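PDB 4HZI: ABC transporter ATP-binding protein from Leptospira interrogans serovar Copenhageni, which probably binds and hydrolyses ATP as the ATPase subunit of an orphan ABC transporter involved in manganese utilization and tolerance. Local coordinates for residues A[92-97]-A[191-196]; A[102-107]-A[138-143]; A[182-187]-A[217-222]. All coordinates share one frame; numbering follows the deposited sequence.

Interaction 1. Residues A[92-97]-A[191-196]; sequences RLFQET and EPDFLI
Asp193 OD2, the carboxylate oxygen that forms a salt bridge with Arg109 NE, also lies 3.6 Å from CE2 of Phe94 and 4.1 Å from CD2 of Leu93. The contact sits where two layers of an ABC ATPase domain meet: 92-97 is the tip of a hairpin in the antiparallel sheet, while 191-196 leads into strand 194-198 of the mixed core sheet, a strand whose sequence fits Walker B. No hydrogen bond spans the two segments, so the join relies on side chains and on Arg109 beside them. The hairpin is tight, a type II' turn with paired bonds from Leu93 N to Glu96 O and from Glu96 N to Leu93 O, each 3.0 Å long. Phe94 occupies the first corner of that turn with positive phi (50°). Its CG lies anti to the carbonyl carbon (chi1 -65°), which carries the ring out to Asp193. The carboxylate comes to the rim of the ring, OD2 near the ring plane, and the two planes stand 76° apart. An acidic oxygen at a C-H edge is probably mildly favourable electrostatically, and the salt bridge to Arg109 would balance its charge. Leu93, buried, spreads its two methyls over different neighbours: CD2 faces the carboxylate, while CD1 reaches the aromatic Phe194 at the start of the core strand. Leu34 touches Leu93, Phe94 and Phe194 alike and so bridges the two layers. The apolar part of the join closes with Leu93 CD1 lying 4.3 Å from Phe194 CE1, at an oblique angle to that ring.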
# COMPACT_ATOMS: atom_id res chain seq x y z
N ARG A 92 9.30 29.25 3.91
CA ARG A 92 8.42 30.33 4.29
C ARG A 92 6.97 29.90 4.12
O ARG A 92 6.64 29.14 3.19
CB ARG A 92 8.63 31.53 3.39
CG ARG A 92 9.97 32.21 3.45
CD ARG A 92 10.07 33.27 2.37
NE ARG A 92 11.45 33.68 2.18
CZ ARG A 92 12.06 34.68 2.81
NH1 ARG A 92 11.40 35.43 3.70
NH2 ARG A 92 13.33 34.93 2.54
N LEU A 93 6.15 30.40 5.02
CA LEU A 93 4.71 30.41 4.89
C LEU A 93 4.35 31.85 4.57
O LEU A 93 4.63 32.79 5.35
CB LEU A 93 4.07 29.86 6.17
CG LEU A 93 2.54 29.78 6.18
CD1 LEU A 93 2.06 28.81 5.10
CD2 LEU A 93 2.07 29.37 7.56
N PHE A 94 3.77 32.05 3.40
CA PHE A 94 3.58 33.40 2.84
C PHE A 94 4.92 34.13 2.92
O PHE A 94 5.95 33.60 2.50
CB PHE A 94 2.40 34.12 3.52
CG PHE A 94 1.04 33.47 3.27
CD1 PHE A 94 0.45 33.50 2.01
CD2 PHE A 94 0.36 32.82 4.30
CE1 PHE A 94 -0.78 32.88 1.79
CE2 PHE A 94 -0.86 32.20 4.08
CZ PHE A 94 -1.43 32.24 2.82
N GLN A 95 4.98 35.32 3.49
CA GLN A 95 6.25 36.03 3.51
C GLN A 95 7.12 35.75 4.75
O GLN A 95 8.21 36.30 4.86
CB GLN A 95 6.05 37.53 3.35
CG GLN A 95 5.61 37.93 1.95
CD GLN A 95 5.82 39.41 1.67
OE1 GLN A 95 6.92 39.94 1.87
NE2 GLN A 95 4.77 40.07 1.19
N GLU A 96 6.65 34.92 5.67
CA GLU A 96 7.39 34.72 6.93
C GLU A 96 8.21 33.44 6.88
O GLU A 96 7.67 32.38 6.64
CB GLU A 96 6.42 34.61 8.09
CG GLU A 96 5.68 35.88 8.45
CD GLU A 96 4.74 35.65 9.62
OE1 GLU A 96 3.75 34.90 9.46
OE2 GLU A 96 5.01 36.21 10.71
N THR A 97 9.50 33.55 7.17
CA THR A 97 10.32 32.38 7.38
C THR A 97 9.85 31.66 8.63
O THR A 97 9.23 32.25 9.53
CB THR A 97 11.83 32.70 7.53
OG1 THR A 97 12.03 33.41 8.75
CG2 THR A 97 12.33 33.52 6.36
N GLU A 191 -9.61 25.51 10.04
CA GLU A 191 -9.56 26.41 8.88
C GLU A 191 -8.13 26.83 8.48
O GLU A 191 -7.79 28.03 8.41
CB GLU A 191 -10.50 27.62 9.12
CG GLU A 191 -11.94 27.14 9.31
CD GLU A 191 -12.97 28.24 9.45
OE1 GLU A 191 -12.82 29.29 8.78
OE2 GLU A 191 -13.95 28.02 10.20
N PRO A 192 -7.30 25.83 8.15
CA PRO A 192 -5.90 26.11 7.89
C PRO A 192 -5.63 26.76 6.56
O PRO A 192 -6.44 26.67 5.65
CB PRO A 192 -5.26 24.72 7.93
CG PRO A 192 -6.35 23.81 7.45
CD PRO A 192 -7.62 24.41 7.99
N ASP A 193 -4.46 27.33 6.42
CA ASP A 193 -4.03 28.00 5.18
C ASP A 193 -3.82 26.98 4.08
O ASP A 193 -4.12 27.23 2.91
CB ASP A 193 -2.71 28.74 5.46
CG ASP A 193 -2.87 29.94 6.41
OD1 ASP A 193 -3.98 30.47 6.50
OD2 ASP A 193 -1.86 30.35 7.04
N PHE A 194 -3.30 25.82 4.47
CA PHE A 194 -3.08 24.70 3.57
C PHE A 194 -3.14 23.33 4.26
O PHE A 194 -3.02 23.21 5.49
CB PHE A 194 -1.88 24.89 2.64
CG PHE A 194 -0.56 24.36 3.14
CD1 PHE A 194 0.20 25.10 4.01
CD2 PHE A 194 -0.06 23.18 2.67
CE1 PHE A 194 1.44 24.65 4.44
CE2 PHE A 194 1.17 22.69 3.10
CZ PHE A 194 1.90 23.40 3.99
N LEU A 195 -3.33 22.30 3.45
CA LEU A 195 -3.51 20.95 3.92
C LEU A 195 -2.43 20.04 3.38
O LEU A 195 -2.12 20.03 2.18
CB LEU A 195 -4.87 20.43 3.45
CG LEU A 195 -5.18 18.96 3.69
CD1 LEU A 195 -5.09 18.53 5.15
CD2 LEU A 195 -6.61 18.75 3.20
N ILE A 196 -1.87 19.23 4.25
CA ILE A 196 -0.98 18.17 3.81
C ILE A 196 -1.66 16.82 3.92
O ILE A 196 -2.11 16.44 5.00
CB ILE A 196 0.30 18.11 4.66
CG1 ILE A 196 1.07 19.42 4.64
CG2 ILE A 196 1.17 16.97 4.15
CD1 ILE A 196 2.28 19.43 5.59

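Interaction 2. Residues A[102-107]-A[138-143]; sequences AIQDLR and HTIGYY
Gln104 reaches from helix 103-108 to the loop at Thr139 and Ile140, and one hydrogen bond carries the contact. The backbone N of Ile140 donates to Gln104 OE1 over 3.1 Å, with an N-H...O angle of 162°. The donor sits almost on the extension of the amide C=O bond, so the approach is straight from both ends. Ile140 is the second residue of a type II turn from Thr139 to Tyr142, closed by Tyr142 N donating to Thr139 O at 2.8 Å; Gly141, with positive phi, takes the third place. That bond uses Tyr142 N and not the amide of Ile140, which is the one given to the glutamine.

Van der Waals contacts surround the same oxygen. Gln104 OE1 is 3.4 Å from Ile140 CG1 and 3.8 Å from Thr139 CA, so the amide end rests against the start of the turn. Gln104 gets there with its chain extended beyond CG, although chi1 is 127°, well off a staggered value. Gln104 and Ile140 each also touch a crystal neighbour, so the lattice may influence this conformation.

Backbone bonds within the first segment shape the helical partner. Ala102 is the N-cap residue of the helix, which places Gln104 in the first turn; its O accepts Leu106 N at 3.0 Å.

This is a surface contact. Helix 103-108 precedes edge strand 110-113 of the mixed core sheet and is tied back by Arg107 NH1 to Tyr81 O. The 138-143 loop links helices 128-133 and 148-160, consistent with the helical subdomain of an ABC ATPase, and Phe137 just before it also touches Gln104.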
# COMPACT_ATOMS: atom_id res chain seq x y z
N ALA A 102 6.29 31.24 15.69
CA ALA A 102 6.18 30.22 16.70
C ALA A 102 5.60 28.95 16.08
O ALA A 102 4.54 28.98 15.43
CB ALA A 102 5.31 30.69 17.85
N ILE A 103 6.31 27.84 16.24
CA ILE A 103 5.91 26.58 15.61
C ILE A 103 4.48 26.18 16.01
O ILE A 103 3.75 25.67 15.17
CB ILE A 103 6.96 25.45 15.81
CG1 ILE A 103 7.77 25.24 14.53
CG2 ILE A 103 6.32 24.10 16.11
CD1 ILE A 103 8.27 26.52 13.87
N GLN A 104 4.07 26.43 17.25
CA GLN A 104 2.66 26.19 17.60
C GLN A 104 1.67 26.94 16.68
O GLN A 104 0.56 26.44 16.38
CB GLN A 104 2.41 26.54 19.07
CG GLN A 104 1.27 27.51 19.31
CD GLN A 104 1.12 27.88 20.78
OE1 GLN A 104 0.76 27.04 21.60
NE2 GLN A 104 1.40 29.12 21.11
N ASP A 105 2.04 28.15 16.27
CA ASP A 105 1.18 28.97 15.42
C ASP A 105 1.22 28.48 14.00
O ASP A 105 0.20 28.44 13.31
CB ASP A 105 1.57 30.44 15.51
CG ASP A 105 1.24 31.05 16.86
OD1 ASP A 105 0.33 30.56 17.55
OD2 ASP A 105 1.93 32.00 17.26
N LEU A 106 2.41 28.07 13.56
CA LEU A 106 2.55 27.40 12.26
C LEU A 106 1.59 26.23 12.15
O LEU A 106 0.80 26.17 11.22
CB LEU A 106 3.97 26.91 12.09
CG LEU A 106 4.27 26.19 10.80
CD1 LEU A 106 4.48 27.27 9.74
CD2 LEU A 106 5.49 25.29 10.95
N ARG A 107 1.63 25.32 13.11
CA ARG A 107 0.80 24.12 13.09
C ARG A 107 -0.71 24.34 13.12
O ARG A 107 -1.46 23.56 12.54
CB ARG A 107 1.24 23.17 14.19
CG ARG A 107 2.69 22.74 14.01
CD ARG A 107 2.97 21.31 14.43
NE ARG A 107 3.75 21.24 15.66
CZ ARG A 107 5.01 20.82 15.76
NH1 ARG A 107 5.69 20.40 14.70
NH2 ARG A 107 5.60 20.80 16.94
N HIS A 138 -5.01 23.24 20.36
CA HIS A 138 -4.83 23.46 21.79
C HIS A 138 -3.61 24.35 21.97
O HIS A 138 -2.50 23.97 21.58
CB HIS A 138 -4.66 22.11 22.53
CG HIS A 138 -5.51 21.00 21.98
ND1 HIS A 138 -6.89 21.04 21.99
CD2 HIS A 138 -5.17 19.83 21.38
CE1 HIS A 138 -7.37 19.94 21.43
NE2 HIS A 138 -6.35 19.18 21.06
N THR A 139 -3.81 25.55 22.52
CA THR A 139 -2.69 26.39 22.99
C THR A 139 -1.94 25.61 24.08
O THR A 139 -2.57 24.97 24.93
CB THR A 139 -3.16 27.77 23.49
OG1 THR A 139 -3.22 28.68 22.39
CG2 THR A 139 -2.22 28.35 24.56
N ILE A 140 -0.61 25.66 24.02
CA ILE A 140 0.22 24.82 24.90
C ILE A 140 -0.17 25.07 26.36
O ILE A 140 -0.15 26.21 26.82
CB ILE A 140 1.73 25.07 24.69
CG1 ILE A 140 2.20 24.52 23.33
CG2 ILE A 140 2.55 24.45 25.82
CD1 ILE A 140 2.39 23.02 23.29
N GLY A 141 -0.57 24.00 27.05
CA GLY A 141 -0.95 24.07 28.46
C GLY A 141 -2.35 24.58 28.75
O GLY A 141 -2.77 24.61 29.91
N TYR A 142 -3.09 24.98 27.71
CA TYR A 142 -4.45 25.49 27.88
C TYR A 142 -5.47 24.64 27.13
O TYR A 142 -6.39 25.17 26.49
CB TYR A 142 -4.53 26.97 27.47
CG TYR A 142 -3.86 27.89 28.47
CD1 TYR A 142 -4.51 28.26 29.65
CD2 TYR A 142 -2.57 28.38 28.24
CE1 TYR A 142 -3.89 29.10 30.57
CE2 TYR A 142 -1.95 29.22 29.15
CZ TYR A 142 -2.61 29.57 30.31
OH TYR A 142 -1.99 30.40 31.21
N TYR A 143 -5.32 23.32 27.21
CA TYR A 143 -6.35 22.44 26.65
C TYR A 143 -7.69 22.69 27.37
O TYR A 143 -7.74 22.81 28.60
CB TYR A 143 -5.97 20.95 26.76
CG TYR A 143 -7.15 20.07 26.38
CD1 TYR A 143 -7.50 19.89 25.05
CD2 TYR A 143 -7.96 19.49 27.36
CE1 TYR A 143 -8.60 19.13 24.69
CE2 TYR A 143 -9.06 18.72 27.01
CZ TYR A 143 -9.38 18.54 25.68
OH TYR A 143 -10.47 17.78 25.35

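Interaction 3. Residues A[182-187]-A[217-222]; sequences ILFLRS and KEYHSK
Two helices that precede and follow one strand of the ABC ATPase core in the chain meet here through a T-shaped aromatic pair. Helix 176-188 begins within a sequence that fits the ABC signature motif, and helix 206-222 comes after strand 194-198, the probable Walker B strand. Phe184 supplies the edge and Tyr219 the face: the ring centroids are 5.0 Å apart and the planes stand at 73°. Phe184 CE1 is centred over the tyrosine ring, 3.6 Å above its plane. The neighbouring corner, Phe184 CZ, leans toward one side of the same ring and comes 3.8 Å from Tyr219 CD2. The positively polarised C-H rim of the phenylalanine thus meets the electron-rich face of the tyrosine, the usual reason for such a geometry. Both side chains leave their helices in the same way, CG opposite the backbone N (chi1 -180° for Phe184, -176° for Tyr219), which points each ring at the other helix.

Each segment also has a serine turned back on its own backbone. Ser187 OG donates to Phe184 O at 2.7 Å, in the carbonyl plane and on a lone pair. Ser221 OG does the same to Glu218 O, also at 2.7 Å, but tilted out of the carbonyl plane. Ser187 is buried, and its hydroxyl is satisfied in this way within its own helix.

The aromatic pair belongs to a larger cluster. Phe184 also meets the Phe215 ring, nearly at right angles, and Tyr219 makes an edge-to-face pair with Phe225, ahead of strand 227-231. Leu195 and Met197 of strand 194-198 pack against Phe184, which therefore lies against the core sheet as well as against helix 206-222.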
# COMPACT_ATOMS: atom_id res chain seq x y z
N ILE A 182 -13.40 11.32 7.19
CA ILE A 182 -13.56 11.94 8.47
C ILE A 182 -12.24 12.52 8.96
O ILE A 182 -12.21 13.64 9.54
CB ILE A 182 -14.21 10.97 9.49
CG1 ILE A 182 -15.67 10.63 9.06
CG2 ILE A 182 -14.19 11.53 10.88
CD1 ILE A 182 -16.51 11.77 8.57
N LEU A 183 -11.14 11.81 8.70
CA LEU A 183 -9.81 12.38 8.96
C LEU A 183 -9.55 13.63 8.13
O LEU A 183 -8.91 14.58 8.63
CB LEU A 183 -8.70 11.35 8.79
CG LEU A 183 -8.78 10.20 9.81
CD1 LEU A 183 -7.70 9.17 9.53
CD2 LEU A 183 -8.68 10.73 11.22
N PHE A 184 -10.01 13.68 6.90
CA PHE A 184 -9.91 14.89 6.14
C PHE A 184 -10.67 16.06 6.83
O PHE A 184 -10.15 17.18 6.99
CB PHE A 184 -10.40 14.65 4.74
CG PHE A 184 -10.33 15.86 3.83
CD1 PHE A 184 -11.37 16.77 3.76
CD2 PHE A 184 -9.21 16.09 3.05
CE1 PHE A 184 -11.32 17.86 2.91
CE2 PHE A 184 -9.15 17.18 2.20
CZ PHE A 184 -10.19 18.08 2.14
N LEU A 185 -11.89 15.78 7.30
CA LEU A 185 -12.68 16.82 7.98
C LEU A 185 -11.97 17.33 9.22
O LEU A 185 -11.91 18.55 9.48
CB LEU A 185 -14.10 16.32 8.31
CG LEU A 185 -14.94 15.97 7.10
CD1 LEU A 185 -16.37 15.66 7.48
CD2 LEU A 185 -14.87 17.12 6.08
N ARG A 186 -11.43 16.39 9.98
CA ARG A 186 -10.65 16.71 11.15
C ARG A 186 -9.48 17.66 10.83
O ARG A 186 -9.17 18.60 11.62
CB ARG A 186 -10.13 15.44 11.76
CG ARG A 186 -9.21 15.67 12.94
CD ARG A 186 -8.72 14.37 13.55
NE ARG A 186 -7.80 14.63 14.65
CZ ARG A 186 -6.55 15.07 14.53
NH1 ARG A 186 -6.00 15.29 13.34
NH2 ARG A 186 -5.82 15.32 15.62
N SER A 187 -8.85 17.41 9.67
CA SER A 187 -7.65 18.14 9.23
C SER A 187 -7.98 19.60 8.88
O SER A 187 -7.13 20.48 8.95
CB SER A 187 -6.95 17.34 8.05
OG SER A 187 -7.53 17.64 6.78
N LYS A 217 -12.88 14.98 -4.49
CA LYS A 217 -13.25 15.70 -5.66
C LYS A 217 -14.49 16.55 -5.43
O LYS A 217 -14.61 17.63 -5.98
CB LYS A 217 -13.50 14.77 -6.82
CG LYS A 217 -12.24 14.18 -7.42
CD LYS A 217 -12.62 13.26 -8.58
CE LYS A 217 -11.95 13.70 -9.85
NZ LYS A 217 -12.14 12.74 -10.98
N GLU A 218 -15.39 16.04 -4.61
CA GLU A 218 -16.63 16.71 -4.31
C GLU A 218 -16.36 17.92 -3.44
O GLU A 218 -16.88 19.01 -3.67
CB GLU A 218 -17.57 15.71 -3.64
CG GLU A 218 -18.97 16.24 -3.40
CD GLU A 218 -20.05 15.22 -3.75
OE1 GLU A 218 -19.81 14.00 -3.55
OE2 GLU A 218 -21.12 15.65 -4.23
N TYR A 219 -15.47 17.74 -2.48
CA TYR A 219 -15.05 18.82 -1.64
C TYR A 219 -14.43 19.94 -2.50
O TYR A 219 -14.74 21.14 -2.32
CB TYR A 219 -14.08 18.30 -0.54
CG TYR A 219 -13.70 19.39 0.42
CD1 TYR A 219 -14.45 19.63 1.55
CD2 TYR A 219 -12.60 20.22 0.18
CE1 TYR A 219 -14.15 20.66 2.41
CE2 TYR A 219 -12.26 21.24 1.05
CZ TYR A 219 -13.05 21.48 2.17
OH TYR A 219 -12.72 22.47 3.05
N HIS A 220 -13.53 19.56 -3.41
CA HIS A 220 -12.84 20.48 -4.27
C HIS A 220 -13.80 21.24 -5.18
O HIS A 220 -13.57 22.41 -5.48
CB HIS A 220 -11.84 19.73 -5.12
CG HIS A 220 -11.13 20.57 -6.13
ND1 HIS A 220 -11.50 20.61 -7.45
CD2 HIS A 220 -10.08 21.41 -6.01
CE1 HIS A 220 -10.72 21.45 -8.10
NE2 HIS A 220 -9.85 21.95 -7.25
N SER A 221 -14.84 20.55 -5.66
CA SER A 221 -15.85 21.18 -6.53
C SER A 221 -16.61 22.32 -5.82
O SER A 221 -17.11 23.23 -6.47
CB SER A 221 -16.82 20.11 -7.06
OG SER A 221 -17.82 19.81 -6.09
N LYS A 222 -16.69 22.28 -4.50
CA LYS A 222 -17.49 23.22 -3.72
C LYS A 222 -16.70 24.43 -3.23
O LYS A 222 -17.26 25.54 -3.09
CB LYS A 222 -18.07 22.53 -2.51
CG LYS A 222 -19.16 21.54 -2.88
CD LYS A 222 -19.55 20.72 -1.67
CE LYS A 222 -20.48 19.56 -2.04
NZ LYS A 222 -20.86 18.80 -0.81

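Interactions 1 and 3 are partly buried and share strand 194-198: interaction 1 joins its start and the residue before it to the antiparallel sheet, and interaction 3 joins the helices before and after it. They meet directly, Leu195 packing on Phe184 and Ser187. Interaction 2 is a surface contact, about 24 Å from interaction 3 between centres and not touching it. It does touch interaction 1, through Leu93 CD2 and Leu106 CD1 at 3.9 Å, where the hairpin runs on through strand 96-97 to helix 103-108. Chemistry follows position: aromatic packing between the helices, a carboxylate, salt-bridged to Arg109, beside apolar groups between the sheets, and a lone amide-to-backbone hydrogen bond at the surface.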